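Thioredoxin (TrxA-1) (Sulfolobus solfataricus, PDB 3TCO) probably reduces protein disulfides as a thioredoxin-fold oxidoreductase, cycling a redox-active pair of cysteines between dithiol and disulfide. Local coordinates at residues Y39-Y43 with V55-L59. Residues are numbered along the deposited sequence; the frame is centred on the assembly and turned at random.
Sequences YEPIY and VFGRL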
loop_
_atom_site.group_PDB
_atom_site.type_symbol
_atom_site.label_atom_id
_atom_site.label_comp_id
_atom_site.label_asym_id
_atom_site.label_seq_id
_atom_site.Cartn_x
_atom_site.Cartn_y
_atom_site.Cartn_z
ATOM N N TYR A 39 -2.987 -10.233 6.142
ATOM C CA TYR A 39 -3.405 -9.331 5.060
ATOM C C TYR A 39 -2.547 -9.470 3.784
ATOM O O TYR A 39 -3.038 -9.301 2.664
ATOM C CB TYR A 39 -3.340 -7.893 5.588
ATOM C CG TYR A 39 -3.623 -6.789 4.593
ATOM C CD1 TYR A 39 -4.773 -6.805 3.807
ATOM C CD2 TYR A 39 -2.770 -5.686 4.495
ATOM C CE1 TYR A 39 -5.073 -5.751 2.957
ATOM C CE2 TYR A 39 -3.061 -4.618 3.642
ATOM C CZ TYR A 39 -4.215 -4.655 2.878
ATOM O OH TYR A 39 -4.531 -3.582 2.065
ATOM N N GLU A 40 -1.273 -9.802 3.953
ATOM C CA GLU A 40 -0.367 -9.895 2.815
ATOM C C GLU A 40 -0.848 -10.669 1.578
ATOM O O GLU A 40 -0.787 -10.142 0.465
ATOM C CB GLU A 40 0.994 -10.412 3.279
ATOM C CG GLU A 40 1.624 -9.532 4.366
ATOM C CD GLU A 40 1.636 -8.039 4.010
ATOM O OE1 GLU A 40 2.261 -7.677 2.986
ATOM O OE2 GLU A 40 1.020 -7.227 4.752
ATOM N N PRO A 41 -1.335 -11.912 1.742
ATOM C CA PRO A 41 -1.791 -12.636 0.547
ATOM C C PRO A 41 -2.984 -11.977 -0.161
ATOM O O PRO A 41 -3.134 -12.086 -1.390
ATOM C CB PRO A 41 -2.104 -14.037 1.091
ATOM C CG PRO A 41 -2.508 -13.768 2.500
ATOM C CD PRO A 41 -1.480 -12.745 2.949
ATOM N N ILE A 42 -3.833 -11.297 0.606
ATOM C CA ILE A 42 -4.991 -10.607 0.036
ATOM C C ILE A 42 -4.486 -9.392 -0.753
ATOM O O ILE A 42 -4.932 -9.131 -1.872
ATOM C CB ILE A 42 -5.957 -10.136 1.145
ATOM C CG1 ILE A 42 -6.515 -11.356 1.895
ATOM C CG2 ILE A 42 -7.065 -9.281 0.559
ATOM C CD1 ILE A 42 -7.194 -12.383 1.006
ATOM N N TYR A 43 -3.536 -8.667 -0.170
ATOM C CA TYR A 43 -2.967 -7.485 -0.827
ATOM C C TYR A 43 -2.278 -7.915 -2.116
ATOM O O TYR A 43 -2.410 -7.257 -3.144
ATOM C CB TYR A 43 -1.947 -6.799 0.080
ATOM C CG TYR A 43 -1.446 -5.479 -0.456
ATOM C CD1 TYR A 43 -2.248 -4.344 -0.423
ATOM C CD2 TYR A 43 -0.155 -5.361 -0.988
ATOM C CE1 TYR A 43 -1.785 -3.118 -0.896
ATOM C CE2 TYR A 43 0.319 -4.135 -1.470
ATOM C CZ TYR A 43 -0.502 -3.019 -1.416
ATOM O OH TYR A 43 -0.054 -1.796 -1.857
ATOM N N VAL A 55 -0.053 0.647 -8.999
ATOM C CA VAL A 55 1.113 0.157 -8.289
ATOM C C VAL A 55 0.764 -0.190 -6.849
ATOM O O VAL A 55 0.162 0.611 -6.126
ATOM C CB VAL A 55 2.249 1.202 -8.311
ATOM C CG1 VAL A 55 3.459 0.693 -7.498
ATOM C CG2 VAL A 55 2.649 1.489 -9.763
ATOM N N PHE A 56 1.102 -1.416 -6.463
ATOM C CA PHE A 56 0.842 -1.892 -5.116
ATOM C C PHE A 56 2.168 -1.958 -4.367
ATOM O O PHE A 56 2.850 -2.982 -4.348
ATOM C CB PHE A 56 0.164 -3.270 -5.146
ATOM C CG PHE A 56 -1.290 -3.220 -5.581
ATOM C CD1 PHE A 56 -1.630 -2.842 -6.874
ATOM C CD2 PHE A 56 -2.310 -3.539 -4.689
ATOM C CE1 PHE A 56 -2.968 -2.781 -7.279
ATOM C CE2 PHE A 56 -3.659 -3.482 -5.086
ATOM C CZ PHE A 56 -3.987 -3.104 -6.378
ATOM N N GLY A 57 2.513 -0.841 -3.747
ATOM C CA GLY A 57 3.753 -0.760 -3.009
ATOM C C GLY A 57 3.640 -1.352 -1.620
ATOM O O GLY A 57 2.543 -1.568 -1.103
ATOM N N ARG A 58 4.802 -1.615 -1.031
ATOM C CA ARG A 58 4.895 -2.155 0.312
ATOM C C ARG A 58 5.984 -1.353 0.990
ATOM O O ARG A 58 7.072 -1.170 0.435
ATOM C CB ARG A 58 5.285 -3.641 0.293
ATOM C CG ARG A 58 4.225 -4.537 -0.332
ATOM C CD ARG A 58 4.511 -6.016 -0.107
ATOM N NE ARG A 58 5.705 -6.492 -0.795
ATOM C CZ ARG A 58 6.844 -6.802 -0.178
ATOM N NH1 ARG A 58 6.942 -6.677 1.140
ATOM N NH2 ARG A 58 7.873 -7.266 -0.877
ATOM N N LEU A 59 5.671 -0.841 2.171
ATOM C CA LEU A 59 6.639 -0.064 2.929
ATOM C C LEU A 59 6.822 -0.762 4.276
ATOM O O LEU A 59 5.891 -0.827 5.079
ATOM C CB LEU A 59 6.122 1.357 3.157
ATOM C CG LEU A 59 7.051 2.373 3.840
ATOM C CD1 LEU A 59 7.917 3.121 2.813
ATOM C CD2 LEU A 59 6.180 3.366 4.601
#
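Tyr43 reaches from helix 34-49 to strand 55-60 and meets Phe56 in an edge-to-face aromatic pair. The ring centroids lie 5.4 Å apart and the planes stand at 63°. Phe56 presents its edge, and its CD2 sits over the rim of one Tyr43 face, 3.8 Å from Tyr43 CZ. With CG anti to the backbone N (chi1 -173°), the Tyr43 ring points out from the helix to the strand.

The one hydrogen bond between the segments is weak. Tyr43 OH donates to the backbone O of Gly57 at 2.7 Å. The same OH lies 3.6 Å from Phe56 CB, so its surroundings are partly apolar. An alanine in place of Tyr43 would probably leave the Phe56 edge without its aromatic partner and Gly57 O without this donor.

Arg58 CG comes obliquely to the Tyr43 ring, 4.1 Å from Tyr43 CE2, a looser contact. Glu40 OE1 and Arg58 NH1 remain 5.1 Å apart, too far for a salt bridge. Arg58 NE is hydrogen-bonded to Thr6 OG1, while Glu40 OE1 lies near Asp27 OD2, a like charge.

This packing joins helix to strand within the beta-alpha-beta unit of the thioredoxin fold. Ring packing therefore probably holds helix to strand here, with the weak hydroxyl bond giving the buried phenol a polar partner.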